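PDB 5TIP: major capsid protein from Paramecium bursaria Chlorella virus 1, which self-assembles as glycosylated trimers into the icosahedral capsid of this large chlorella virus, about 190 nm across. Local coordinates for residues Q168-K173 with S427-L432; P163-Q168 with R217-P222; I387-P392 with T403-T408; L277-G282 with A290-T295. One frame throughout, in Å; residues are numbered along the deposited sequence.

Overall arrangement
The four contacts lie in two pairs at opposite sides of the chain's centre, with contacts 1 and 3 centred about 53 Å apart. Contacts 1 and 2 share Q168 and join the N-terminal half of the chain to the C-terminal half; contact 1 is largely at the surface, with one backbone hydrogen bond and a histidine-methionine packing, whereas contact 2 is more buried and apolar. Contacts 3 and 4, both buried and centred about 10 Å apart, belong to the loops that carry the sugars. Each holds an asparagine bonded to glucose; contact 3 adds backbone hydrogen bonds across its segments, while contact 4 has none. A389 and N279 tie these two contacts together.

Contact 1 (Q168-K173 with S427-L432); sequences QYHEVK and SGMGGL
The turn of a β-hairpin, S427 and G428 between the antiparallel strands 412-426 and 429-432, meets the loop Q168-H170 that leads into strand 172-178. One hydrogen bond crosses: Y169 N donates to G428 O at 2.9 Å, lying in the carbonyl plane on a lone pair. Beside it, the Y169 ring turns its edge to the turn, with S427 O near the ring plane and 3.4 Å from CD2, while CG of its neighbour Q168 lies over the centre of one face. G428 has a positive phi (76°), a conformation that suits glycine. The larger part of the side-chain packing comes from H170 and M429, which cross obliquely. M429 CB sits over one face of the imidazole, 3.5 Å from its centroid, in a CH-pi contact. CG, beside the backbone N (chi1 -64°), is thereby set against NE2 (3.5 Å) and CD2 of H170. Y169 CB touches M429 CG at 3.9 Å. Around this surface patch, H170 also packs on I99 of strand 92-99, E171 pairs with G100 through the backbone, and L432 rests on strand 223-237, so the hairpin, part of the sheet with strand 223-237, meets the loop that leads into the sheet of strands 172-178 and 92-99.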
loop_
_atom_site.group_PDB
_atom_site.type_symbol
_atom_site.label_atom_id
_atom_site.label_comp_id
_atom_site.label_asym_id
_atom_site.label_seq_id
_atom_site.Cartn_x
_atom_site.Cartn_y
_atom_site.Cartn_z
ATOM N N GLN A 168 -15.398 -35.004 -11.480
ATOM C CA GLN A 168 -16.152 -35.402 -12.666
ATOM C C GLN A 168 -17.575 -35.847 -12.348
ATOM O O GLN A 168 -18.412 -35.882 -13.256
ATOM C CB GLN A 168 -15.432 -36.520 -13.424
ATOM C CG GLN A 168 -15.355 -37.850 -12.695
ATOM C CD GLN A 168 -14.875 -38.971 -13.599
ATOM O OE1 GLN A 168 -15.014 -38.898 -14.821
ATOM N NE2 GLN A 168 -14.301 -40.011 -13.006
ATOM N N TYR A 169 -17.873 -36.189 -11.094
ATOM C CA TYR A 169 -19.211 -36.619 -10.710
ATOM C C TYR A 169 -19.953 -35.598 -9.861
ATOM O O TYR A 169 -21.072 -35.878 -9.419
ATOM C CB TYR A 169 -19.158 -37.961 -9.968
ATOM C CG TYR A 169 -18.464 -39.058 -10.738
ATOM C CD1 TYR A 169 -18.945 -39.469 -11.973
ATOM C CD2 TYR A 169 -17.348 -39.701 -10.222
ATOM C CE1 TYR A 169 -18.321 -40.475 -12.682
ATOM C CE2 TYR A 169 -16.721 -40.710 -10.923
ATOM C CZ TYR A 169 -17.212 -41.093 -12.153
ATOM O OH TYR A 169 -16.589 -42.098 -12.856
ATOM N N HIS A 170 -19.370 -34.429 -9.618
ATOM C CA HIS A 170 -20.019 -33.384 -8.842
ATOM C C HIS A 170 -20.085 -32.105 -9.658
ATOM O O HIS A 170 -19.106 -31.711 -10.301
ATOM C CB HIS A 170 -19.289 -33.123 -7.520
ATOM C CG HIS A 170 -19.774 -33.973 -6.388
ATOM N ND1 HIS A 170 -19.345 -33.800 -5.089
ATOM C CD2 HIS A 170 -20.658 -34.998 -6.359
ATOM C CE1 HIS A 170 -19.943 -34.683 -4.310
ATOM N NE2 HIS A 170 -20.743 -35.424 -5.056
ATOM N N GLU A 171 -21.246 -31.459 -9.622
ATOM C CA GLU A 171 -21.469 -30.216 -10.340
ATOM C C GLU A 171 -21.156 -29.030 -9.437
ATOM O O GLU A 171 -21.532 -29.014 -8.260
ATOM C CB GLU A 171 -22.917 -30.135 -10.828
ATOM C CG GLU A 171 -23.274 -31.154 -11.904
ATOM C CD GLU A 171 -24.763 -31.194 -12.204
ATOM O OE1 GLU A 171 -25.529 -30.482 -11.520
ATOM O OE2 GLU A 171 -25.169 -31.936 -13.125
ATOM N N VAL A 172 -20.464 -28.041 -9.992
ATOM C CA VAL A 172 -20.166 -26.799 -9.289
ATOM C C VAL A 172 -21.136 -25.738 -9.787
ATOM O O VAL A 172 -21.193 -25.454 -10.990
ATOM C CB VAL A 172 -18.707 -26.365 -9.498
ATOM C CG1 VAL A 172 -18.436 -25.065 -8.759
ATOM C CG2 VAL A 172 -17.762 -27.453 -9.024
ATOM N N LYS A 173 -21.901 -25.153 -8.870
ATOM C CA LYS A 173 -22.932 -24.194 -9.232
ATOM C C LYS A 173 -22.831 -22.948 -8.363
ATOM O O LYS A 173 -22.380 -23.002 -7.216
ATOM C CB LYS A 173 -24.334 -24.807 -9.107
ATOM C CG LYS A 173 -24.588 -25.952 -10.074
ATOM C CD LYS A 173 -26.042 -26.387 -10.050
ATOM C CE LYS A 173 -26.947 -25.280 -10.561
ATOM N NZ LYS A 173 -28.385 -25.655 -10.479
ATOM N N SER A 427 -12.244 -39.563 -5.843
ATOM C CA SER A 427 -13.154 -40.382 -6.647
ATOM C C SER A 427 -14.176 -39.524 -7.387
ATOM O O SER A 427 -15.340 -39.900 -7.534
ATOM C CB SER A 427 -13.852 -41.437 -5.786
ATOM O OG SER A 427 -12.914 -42.347 -5.237
ATOM N N GLY A 428 -13.740 -38.355 -7.852
ATOM C CA GLY A 428 -14.589 -37.480 -8.634
ATOM C C GLY A 428 -15.634 -36.716 -7.854
ATOM O O GLY A 428 -16.534 -36.131 -8.467
ATOM N N MET A 429 -15.551 -36.700 -6.526
ATOM C CA MET A 429 -16.538 -36.024 -5.697
ATOM C C MET A 429 -15.838 -35.244 -4.595
ATOM O O MET A 429 -14.745 -35.605 -4.154
ATOM C CB MET A 429 -17.536 -37.017 -5.087
ATOM C CG MET A 429 -18.399 -37.734 -6.112
ATOM S SD MET A 429 -19.399 -39.044 -5.384
ATOM C CE MET A 429 -18.131 -40.039 -4.602
ATOM N N GLY A 430 -16.481 -34.169 -4.157
ATOM C CA GLY A 430 -15.942 -33.344 -3.096
ATOM C C GLY A 430 -16.954 -33.152 -1.987
ATOM O O GLY A 430 -18.163 -33.129 -2.215
ATOM N N GLY A 431 -16.435 -33.006 -0.772
ATOM C CA GLY A 431 -17.281 -32.811 0.388
ATOM C C GLY A 431 -16.494 -32.229 1.536
ATOM O O GLY A 431 -15.299 -32.501 1.691
ATOM N N LEU A 432 -17.169 -31.422 2.347
ATOM C CA LEU A 432 -16.532 -30.805 3.498
ATOM C C LEU A 432 -16.331 -31.826 4.611
ATOM O O LEU A 432 -17.177 -32.696 4.839
ATOM C CB LEU A 432 -17.374 -29.633 4.001
ATOM C CG LEU A 432 -17.466 -28.443 3.043
ATOM C CD1 LEU A 432 -18.376 -27.374 3.610
ATOM C CD2 LEU A 432 -16.082 -27.879 2.763
#

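Contact 2 (P163-Q168 with R217-P222); sequences PLIALQ and RFAQLP
I165 and F218 cross at about a right angle where the loop after strand 162-163 meets helix 212-220. The isoleucine is splayed over the helix by its two branches. CG1 stands anti to the backbone N (chi1 -174°) and, with the chain extended, CD1 reaches A219 CB at 3.8 Å; the other branch, CG2, lies against F218 CB, also at 3.8 Å. It therefore touches the root of the phenylalanine rather than its ring. The ring is met instead by P163, whose CB approaches CD1 obliquely at 3.8 Å. A166 lies beside these two, with CB only 3.2 Å from F218 O, a close approach of methyl to carbonyl. The H223 ring also meets the F218 ring, their planes at about 35°. Within the loop, A166 N donates to P163 O at 3.2 Å, consistent with a tight turn that brings P163, I165 and A166 to the same helix. F218 also packs on Y225 of strand 223-237 and L65 of strand 65-76, and on F26 of a second subunit, so it belongs to a trimer contact as well. No hydrogen bond joins the loop to this part of the helix: the contact is held by apolar packing of proline, isoleucine and alanine carbons on a phenylalanine and an alanine, and F218 O, which A166 CB approaches, has its polar partner outside, in H223 NE2.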
loop_
_atom_site.group_PDB
_atom_site.type_symbol
_atom_site.label_atom_id
_atom_site.label_comp_id
_atom_site.label_asym_id
_atom_site.label_seq_id
_atom_site.Cartn_x
_atom_site.Cartn_y
_atom_site.Cartn_z
ATOM N N PRO A 163 -10.309 -27.838 -8.295
ATOM C CA PRO A 163 -10.031 -28.750 -9.412
ATOM C C PRO A 163 -11.291 -29.355 -10.012
ATOM O O PRO A 163 -11.820 -30.347 -9.498
ATOM C CB PRO A 163 -9.145 -29.822 -8.767
ATOM C CG PRO A 163 -9.591 -29.858 -7.346
ATOM C CD PRO A 163 -10.043 -28.462 -6.987
ATOM N N LEU A 164 -11.786 -28.760 -11.102
ATOM C CA LEU A 164 -12.924 -29.340 -11.805
ATOM C C LEU A 164 -12.583 -30.704 -12.388
ATOM O O LEU A 164 -13.456 -31.572 -12.487
ATOM C CB LEU A 164 -13.403 -28.406 -12.915
ATOM C CG LEU A 164 -14.088 -27.098 -12.520
ATOM C CD1 LEU A 164 -14.629 -26.405 -13.758
ATOM C CD2 LEU A 164 -15.203 -27.362 -11.529
ATOM N N ILE A 165 -11.323 -30.910 -12.780
ATOM C CA ILE A 165 -10.922 -32.189 -13.348
ATOM C C ILE A 165 -10.997 -33.303 -12.312
ATOM O O ILE A 165 -11.139 -34.476 -12.672
ATOM C CB ILE A 165 -9.510 -32.083 -13.957
ATOM C CG1 ILE A 165 -9.142 -33.380 -14.676
ATOM C CG2 ILE A 165 -8.486 -31.734 -12.885
ATOM C CD1 ILE A 165 -7.704 -33.468 -15.075
ATOM N N ALA A 166 -10.928 -32.964 -11.029
ATOM C CA ALA A 166 -11.041 -33.939 -9.956
ATOM C C ALA A 166 -12.467 -34.078 -9.437
ATOM O O ALA A 166 -12.684 -34.761 -8.432
ATOM C CB ALA A 166 -10.102 -33.567 -8.808
ATOM N N LEU A 167 -13.439 -33.451 -10.095
ATOM C CA LEU A 167 -14.836 -33.454 -9.672
ATOM C C LEU A 167 -15.745 -33.897 -10.814
ATOM O O LEU A 167 -16.760 -33.261 -11.108
ATOM C CB LEU A 167 -15.250 -32.069 -9.179
ATOM C CG LEU A 167 -14.596 -31.504 -7.917
ATOM C CD1 LEU A 167 -15.001 -30.051 -7.736
ATOM C CD2 LEU A 167 -14.984 -32.318 -6.698
ATOM N N GLN A 168 -15.398 -35.004 -11.480
ATOM C CA GLN A 168 -16.152 -35.402 -12.666
ATOM C C GLN A 168 -17.575 -35.847 -12.348
ATOM O O GLN A 168 -18.412 -35.882 -13.256
ATOM C CB GLN A 168 -15.432 -36.520 -13.424
ATOM C CG GLN A 168 -15.355 -37.850 -12.695
ATOM C CD GLN A 168 -14.875 -38.971 -13.599
ATOM O OE1 GLN A 168 -15.014 -38.898 -14.821
ATOM N NE2 GLN A 168 -14.301 -40.011 -13.006
ATOM N N ARG A 217 -2.134 -36.140 -12.182
ATOM C CA ARG A 217 -2.071 -36.155 -10.727
ATOM C C ARG A 217 -3.349 -35.617 -10.103
ATOM O O ARG A 217 -3.838 -36.163 -9.108
ATOM C CB ARG A 217 -0.891 -35.311 -10.267
ATOM C CG ARG A 217 0.476 -35.850 -10.589
ATOM C CD ARG A 217 1.507 -34.876 -10.053
ATOM N NE ARG A 217 1.374 -34.715 -8.608
ATOM C CZ ARG A 217 0.804 -33.662 -8.029
ATOM N NH1 ARG A 217 0.320 -32.676 -8.775
ATOM N NH2 ARG A 217 0.728 -33.590 -6.707
ATOM N N PHE A 218 -3.902 -34.543 -10.669
ATOM C CA PHE A 218 -5.129 -33.973 -10.125
ATOM C C PHE A 218 -6.321 -34.902 -10.306
ATOM O O PHE A 218 -7.229 -34.912 -9.467
ATOM C CB PHE A 218 -5.404 -32.617 -10.771
ATOM C CG PHE A 218 -4.786 -31.468 -10.034
ATOM C CD1 PHE A 218 -5.475 -30.826 -9.019
ATOM C CD2 PHE A 218 -3.513 -31.032 -10.353
ATOM C CE1 PHE A 218 -4.904 -29.768 -8.335
ATOM C CE2 PHE A 218 -2.937 -29.975 -9.676
ATOM C CZ PHE A 218 -3.633 -29.342 -8.666
ATOM N N ALA A 219 -6.336 -35.691 -11.376
ATOM C CA ALA A 219 -7.467 -36.561 -11.664
ATOM C C ALA A 219 -7.377 -37.907 -10.968
ATOM O O ALA A 219 -8.371 -38.642 -10.946
ATOM C CB ALA A 219 -7.590 -36.781 -13.175
ATOM N N GLN A 220 -6.222 -38.239 -10.407
ATOM C CA GLN A 220 -6.067 -39.542 -9.781
ATOM C C GLN A 220 -5.791 -39.563 -8.285
ATOM O O GLN A 220 -6.136 -40.536 -7.620
ATOM C CB GLN A 220 -5.011 -40.356 -10.529
ATOM C CG GLN A 220 -5.361 -40.562 -11.993
ATOM C CD GLN A 220 -4.373 -41.443 -12.722
ATOM O OE1 GLN A 220 -3.276 -41.709 -12.228
ATOM N NE2 GLN A 220 -4.757 -41.902 -13.907
ATOM N N LEU A 221 -5.182 -38.519 -7.738
ATOM C CA LEU A 221 -4.911 -38.572 -6.308
ATOM C C LEU A 221 -6.010 -37.884 -5.506
ATOM O O LEU A 221 -6.692 -36.986 -6.011
ATOM C CB LEU A 221 -3.578 -37.892 -6.000
ATOM C CG LEU A 221 -2.367 -38.288 -6.842
ATOM C CD1 LEU A 221 -1.199 -37.355 -6.566
ATOM C CD2 LEU A 221 -1.984 -39.718 -6.551
ATOM N N PRO A 222 -6.113 -38.235 -4.216
ATOM C CA PRO A 222 -7.064 -37.597 -3.305
ATOM C C PRO A 222 -6.502 -36.226 -2.930
ATOM O O PRO A 222 -5.287 -36.087 -2.792
ATOM C CB PRO A 222 -7.056 -38.524 -2.091
ATOM C CG PRO A 222 -5.694 -39.130 -2.100
ATOM C CD PRO A 222 -5.318 -39.281 -3.548
#

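Contact 3 (I387-P392 with T403-T408); sequences IDATSP and TANTAT. With BGC (beta-D-glucopyranose), chain H; BGC (beta-D-glucopyranose), chain G; BGC (beta-D-glucopyranose), chain E; GLA (alpha-D-galactopyranose), chain B.
A glycan-bearing site is built where the end of strand 376-387 pairs with strand 402-404 and each strand then ends, one in a turn and the other in a 3-10 segment: I387 and A404 form a parallel bridge, and N405, just beyond it, carries an N-linked glucose. Two backbone bonds close the bridge, I387 N to T403 O at 3.0 Å and N405 N to I387 O at 2.8 Å; in the second the donor lies in the carbonyl plane. Past it, A389 CB fits among A404 CB (3.7 Å), N405 OD1 and T406 CG2, so that a single methyl meets three side chains of the partner. N405 ND2 is bonded to C1 of the glucose of chain H, whose C6 leans back over D388 OD1 and T390 CG2. D388 holds its carboxylate over its own turn, CG anti to the backbone N (chi1 180°). From one face of the carboxylate plane, OD1 accepts T390 N (2.9 Å) and T390 OG1 (2.7 Å), the former making an Asx turn within the type I turn D388-S391. T390 OG1 in turn accepts a bond from O3 of a galactose at 2.9 Å, so the threonine hydroxyl links galactose and aspartate, accepting from one and donating to the other. D388 N donates to O6 of the glucose of chain G at 3.0 Å, nearly straight at 167°. Two residues after N405 comes A407, so this is not the usual N-X-S/T sequon. A turn that clasps sugars from several glycans, beside an asparagine linked directly to glucose, marks the atypical glycosylation of this chlorovirus capsid protein.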
loop_
_atom_site.group_PDB
_atom_site.type_symbol
_atom_site.label_atom_id
_atom_site.label_comp_id
_atom_site.label_asym_id
_atom_site.label_seq_id
_atom_site.Cartn_x
_atom_site.Cartn_y
_atom_site.Cartn_z
ATOM N N ILE A 387 -26.980 13.738 21.180
ATOM C CA ILE A 387 -26.488 14.916 20.474
ATOM C C ILE A 387 -27.471 15.307 19.382
ATOM O O ILE A 387 -28.025 14.448 18.686
ATOM C CB ILE A 387 -25.094 14.656 19.882
ATOM C CG1 ILE A 387 -24.125 14.171 20.958
ATOM C CG2 ILE A 387 -24.562 15.918 19.219
ATOM C CD1 ILE A 387 -22.762 13.845 20.401
ATOM N N ASP A 388 -27.699 16.610 19.235
ATOM C CA ASP A 388 -28.532 17.104 18.147
ATOM C C ASP A 388 -27.777 16.910 16.844
ATOM O O ASP A 388 -26.737 17.534 16.628
ATOM C CB ASP A 388 -28.876 18.578 18.374
ATOM C CG ASP A 388 -29.743 19.170 17.268
ATOM O OD1 ASP A 388 -30.094 18.457 16.301
ATOM O OD2 ASP A 388 -30.078 20.367 17.368
ATOM N N ALA A 389 -28.305 16.051 15.973
ATOM C CA ALA A 389 -27.612 15.728 14.734
ATOM C C ALA A 389 -27.650 16.864 13.724
ATOM O O ALA A 389 -26.838 16.877 12.791
ATOM C CB ALA A 389 -28.207 14.461 14.121
ATOM N N THR A 390 -28.565 17.815 13.879
ATOM C CA THR A 390 -28.672 18.932 12.952
ATOM C C THR A 390 -27.751 20.088 13.311
ATOM O O THR A 390 -27.671 21.056 12.546
ATOM C CB THR A 390 -30.112 19.447 12.903
ATOM O OG1 THR A 390 -30.425 20.099 14.140
ATOM C CG2 THR A 390 -31.072 18.289 12.698
ATOM N N SER A 391 -27.042 20.008 14.434
ATOM C CA SER A 391 -26.181 21.099 14.863
ATOM C C SER A 391 -24.729 20.735 14.609
ATOM O O SER A 391 -24.210 19.815 15.259
ATOM C CB SER A 391 -26.403 21.403 16.341
ATOM O OG SER A 391 -25.508 22.405 16.791
ATOM N N PRO A 392 -24.036 21.413 13.692
ATOM C CA PRO A 392 -22.605 21.124 13.507
ATOM C C PRO A 392 -21.779 21.428 14.742
ATOM O O PRO A 392 -20.802 20.719 15.012
ATOM C CB PRO A 392 -22.212 22.025 12.327
ATOM C CG PRO A 392 -23.503 22.414 11.676
ATOM C CD PRO A 392 -24.524 22.440 12.761
ATOM N N THR A 403 -23.424 10.128 20.996
ATOM C CA THR A 403 -23.471 10.228 19.544
ATOM C C THR A 403 -24.759 10.942 19.151
ATOM O O THR A 403 -25.571 11.315 20.003
ATOM C CB THR A 403 -23.370 8.850 18.882
ATOM O OG1 THR A 403 -23.353 9.003 17.458
ATOM C CG2 THR A 403 -24.550 7.982 19.278
ATOM N N ALA A 404 -24.933 11.142 17.849
ATOM C CA ALA A 404 -26.100 11.853 17.343
ATOM C C ALA A 404 -27.377 11.068 17.611
ATOM O O ALA A 404 -27.380 9.835 17.651
ATOM C CB ALA A 404 -25.956 12.119 15.846
ATOM N N ASN A 405 -28.477 11.803 17.794
ATOM C CA ASN A 405 -29.757 11.165 18.078
ATOM C C ASN A 405 -30.258 10.328 16.909
ATOM O O ASN A 405 -31.142 9.486 17.096
ATOM C CB ASN A 405 -30.810 12.211 18.441
ATOM C CG ASN A 405 -31.263 13.022 17.245
ATOM O OD1 ASN A 405 -30.484 13.330 16.347
ATOM N ND2 ASN A 405 -32.553 13.334 17.214
ATOM N N THR A 406 -29.716 10.537 15.710
ATOM C CA THR A 406 -30.114 9.740 14.559
ATOM C C THR A 406 -29.515 8.343 14.579
ATOM O O THR A 406 -29.838 7.538 13.701
ATOM C CB THR A 406 -29.704 10.443 13.261
ATOM O OG1 THR A 406 -28.287 10.660 13.266
ATOM C CG2 THR A 406 -30.416 11.778 13.124
ATOM N N ALA A 407 -28.661 8.038 15.557
ATOM C CA ALA A 407 -28.049 6.721 15.660
ATOM C C ALA A 407 -29.040 5.642 16.064
ATOM O O ALA A 407 -28.713 4.455 15.952
ATOM C CB ALA A 407 -26.895 6.757 16.661
ATOM N N THR A 408 -30.233 6.018 16.530
ATOM C CA THR A 408 -31.240 5.038 16.914
ATOM C C THR A 408 -31.775 4.249 15.726
ATOM O O THR A 408 -32.466 3.247 15.934
ATOM C CB THR A 408 -32.395 5.725 17.640
ATOM O OG1 THR A 408 -32.922 6.772 16.817
ATOM C CG2 THR A 408 -31.914 6.309 18.959
HETATM C C2 BGC H . -34.418 13.501 15.813
HETATM C C3 BGC H . -35.151 14.326 14.758
HETATM C C4 BGC H . -34.943 15.809 15.010
HETATM C C5 BGC H . -33.480 16.139 15.256
HETATM C C6 BGC H . -33.320 17.612 15.614
HETATM C C1 BGC H . -32.970 13.972 15.979
HETATM O O2 BGC H . -34.425 12.122 15.425
HETATM O O3 BGC H . -36.564 14.085 14.808
HETATM O O4 BGC H . -35.410 16.550 13.876
HETATM O O5 BGC H . -32.933 15.349 16.298
HETATM O O6 BGC H . -34.026 17.889 16.829
HETATM C C2 BGC G . -22.640 19.398 22.932
HETATM C C3 BGC G . -23.628 20.204 23.762
HETATM C C4 BGC G . -25.044 19.906 23.293
HETATM C C5 BGC G . -25.308 18.408 23.319
HETATM C C6 BGC G . -26.719 18.095 22.835
HETATM C C1 BGC G . -23.013 17.920 22.893
HETATM O O2 BGC G . -21.326 19.547 23.479
HETATM O O3 BGC G . -23.372 21.596 23.569
HETATM O O4 BGC G . -25.987 20.580 24.134
HETATM O O5 BGC G . -24.368 17.734 22.485
HETATM O O6 BGC G . -26.833 18.436 21.450
HETATM C C2 BGC E . -28.667 23.192 9.403
HETATM C C3 BGC E . -28.708 24.628 8.906
HETATM C C4 BGC E . -27.361 25.282 9.172
HETATM C C5 BGC E . -26.218 24.446 8.607
HETATM C C6 BGC E . -24.879 25.072 8.975
HETATM C C1 BGC E . -27.485 22.428 8.818
HETATM O O2 BGC E . -29.885 22.535 9.051
HETATM O O3 BGC E . -29.697 25.347 9.645
HETATM O O4 BGC E . -27.333 26.594 8.596
HETATM O O5 BGC E . -26.265 23.109 9.111
HETATM O O6 BGC E . -23.812 24.257 8.479
HETATM C C1 GLA B . -33.404 24.776 11.563
HETATM C C2 GLA B . -33.222 24.174 12.951
HETATM C C3 GLA B . -32.449 22.866 12.864
HETATM C C4 GLA B . -33.125 21.920 11.884
HETATM C C5 GLA B . -33.265 22.613 10.538
HETATM C C6 GLA B . -33.981 21.715 9.541
HETATM O O2 GLA B . -32.484 25.080 13.780
HETATM O O3 GLA B . -32.379 22.260 14.158
HETATM O O4 GLA B . -34.413 21.531 12.379
HETATM O O5 GLA B . -34.005 23.826 10.683
HETATM O O6 GLA B . -34.116 22.414 8.300
#

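Contact 4 (L277-G282 with A290-T295). With BGC (beta-D-glucopyranose), chain E.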
loop_
_atom_site.group_PDB
_atom_site.type_symbol
_atom_site.label_atom_id
_atom_site.label_comp_id
_atom_site.label_asym_id
_atom_site.label_seq_id
_atom_site.Cartn_x
_atom_site.Cartn_y
_atom_site.Cartn_z
ATOM N N LEU A 277 -26.467 9.765 10.713
ATOM C CA LEU A 277 -26.482 10.931 9.843
ATOM C C LEU A 277 -26.466 12.203 10.679
ATOM O O LEU A 277 -27.103 12.276 11.734
ATOM C CB LEU A 277 -27.713 10.912 8.936
ATOM C CG LEU A 277 -27.944 9.651 8.101
ATOM C CD1 LEU A 277 -29.202 9.783 7.255
ATOM C CD2 LEU A 277 -26.737 9.356 7.225
ATOM N N ALA A 278 -25.734 13.208 10.202
ATOM C CA ALA A 278 -25.592 14.459 10.931
ATOM C C ALA A 278 -25.377 15.595 9.943
ATOM O O ALA A 278 -25.023 15.377 8.783
ATOM C CB ALA A 278 -24.436 14.401 11.938
ATOM N N ASN A 279 -25.591 16.815 10.424
ATOM C CA ASN A 279 -25.469 18.023 9.606
ATOM C C ASN A 279 -24.027 18.522 9.563
ATOM O O ASN A 279 -23.728 19.678 9.861
ATOM C CB ASN A 279 -26.420 19.090 10.137
ATOM C CG ASN A 279 -26.610 20.261 9.181
ATOM O OD1 ASN A 279 -26.026 20.315 8.098
ATOM N ND2 ASN A 279 -27.481 21.187 9.577
ATOM N N ILE A 280 -23.114 17.626 9.202
ATOM C CA ILE A 280 -21.721 17.974 8.935
ATOM C C ILE A 280 -21.400 17.471 7.533
ATOM O O ILE A 280 -22.006 16.486 7.085
ATOM C CB ILE A 280 -20.772 17.386 9.992
ATOM C CG1 ILE A 280 -20.947 15.869 10.091
ATOM C CG2 ILE A 280 -20.997 18.052 11.342
ATOM C CD1 ILE A 280 -20.038 15.218 11.111
ATOM N N PRO A 281 -20.472 18.114 6.801
ATOM C CA PRO A 281 -20.247 17.751 5.393
ATOM C C PRO A 281 -19.986 16.269 5.166
ATOM O O PRO A 281 -19.062 15.691 5.746
ATOM C CB PRO A 281 -19.023 18.593 5.012
ATOM C CG PRO A 281 -19.098 19.776 5.908
ATOM C CD PRO A 281 -19.643 19.261 7.212
ATOM N N GLY A 282 -20.805 15.651 4.317
ATOM C CA GLY A 282 -20.666 14.250 3.993
ATOM C C GLY A 282 -21.497 13.304 4.831
ATOM O O GLY A 282 -21.508 12.100 4.543
ATOM N N ALA A 290 -28.926 25.198 3.541
ATOM C CA ALA A 290 -30.309 25.349 3.977
ATOM C C ALA A 290 -31.191 24.174 3.574
ATOM O O ALA A 290 -32.307 24.057 4.091
ATOM C CB ALA A 290 -30.897 26.648 3.421
ATOM N N ALA A 291 -30.729 23.314 2.666
ATOM C CA ALA A 291 -31.469 22.128 2.260
ATOM C C ALA A 291 -31.027 20.884 3.021
ATOM O O ALA A 291 -31.293 19.763 2.574
ATOM C CB ALA A 291 -31.328 21.905 0.754
ATOM N N ALA A 292 -30.365 21.060 4.159
ATOM C CA ALA A 292 -29.849 19.927 4.912
ATOM C C ALA A 292 -30.981 19.153 5.574
ATOM O O ALA A 292 -31.927 19.736 6.111
ATOM C CB ALA A 292 -28.850 20.400 5.967
ATOM N N THR A 293 -30.873 17.827 5.536
ATOM C CA THR A 293 -31.835 16.952 6.197
ATOM C C THR A 293 -31.095 15.716 6.685
ATOM O O THR A 293 -30.437 15.030 5.897
ATOM C CB THR A 293 -32.984 16.572 5.255
ATOM O OG1 THR A 293 -33.727 15.478 5.811
ATOM C CG2 THR A 293 -32.464 16.196 3.870
ATOM N N VAL A 294 -31.194 15.444 7.986
ATOM C CA VAL A 294 -30.503 14.316 8.599
ATOM C C VAL A 294 -31.328 13.046 8.429
ATOM O O VAL A 294 -31.029 12.012 9.035
ATOM C CB VAL A 294 -30.211 14.587 10.085
ATOM C CG1 VAL A 294 -29.285 15.784 10.233
ATOM C CG2 VAL A 294 -31.507 14.816 10.846
ATOM N N THR A 295 -32.369 13.114 7.600
ATOM C CA THR A 295 -33.179 11.943 7.297
ATOM C C THR A 295 -32.635 11.162 6.110
ATOM O O THR A 295 -32.835 9.944 6.027
ATOM C CB THR A 295 -34.624 12.363 7.015
ATOM O OG1 THR A 295 -35.063 13.269 8.034
ATOM C CG2 THR A 295 -35.543 11.151 7.008
HETATM C C2 BGC E . -28.667 23.192 9.403
HETATM C C3 BGC E . -28.708 24.628 8.906
HETATM C C4 BGC E . -27.361 25.282 9.172
HETATM C C5 BGC E . -26.218 24.446 8.607
HETATM C C6 BGC E . -24.879 25.072 8.975
HETATM C C1 BGC E . -27.485 22.428 8.818
HETATM O O2 BGC E . -29.885 22.535 9.051
HETATM O O3 BGC E . -29.697 25.347 9.645
HETATM O O4 BGC E . -27.333 26.594 8.596
HETATM O O5 BGC E . -26.265 23.109 9.111
HETATM O O6 BGC E . -23.812 24.257 8.479
#
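N279 and the run A292-V294 face each other within the loop between strands 257-266 and 312-319, the touching parts running in nearly opposite directions. From CB, which lies 4.4 Å from V294 CG1, the asparagine leads with CG anti to the backbone N (chi1 -167°) to its amide. OD1 packs against A292 CB at 3.5 Å and accepts a hydrogen bond from G288 N. On the other branch, ND2 is covalently bound to C1 of the glucose of chain E, 1.5 Å away, and is also weakly bonded to T390 O. A292 CB lies 3.8 Å from that same C1, touching both the amide and the sugar it carries. Back at the root, V294 CG1 sits against N279 N (3.8 Å) and A278 C, at the inverse gamma turn centred on N279. Two residues before N279, L277 CD1 reaches V294 O at 3.4 Å, and T293 OG1 takes the amide of T295 in an ST turn that shapes this stretch. With no hydrogen bond between the two segments, their hold on each other is van der Waals packing of methyls against an amide and backbone; the amide's orientation is held from outside them, by G288 N at OD1 and more weakly by T390 O at ND2.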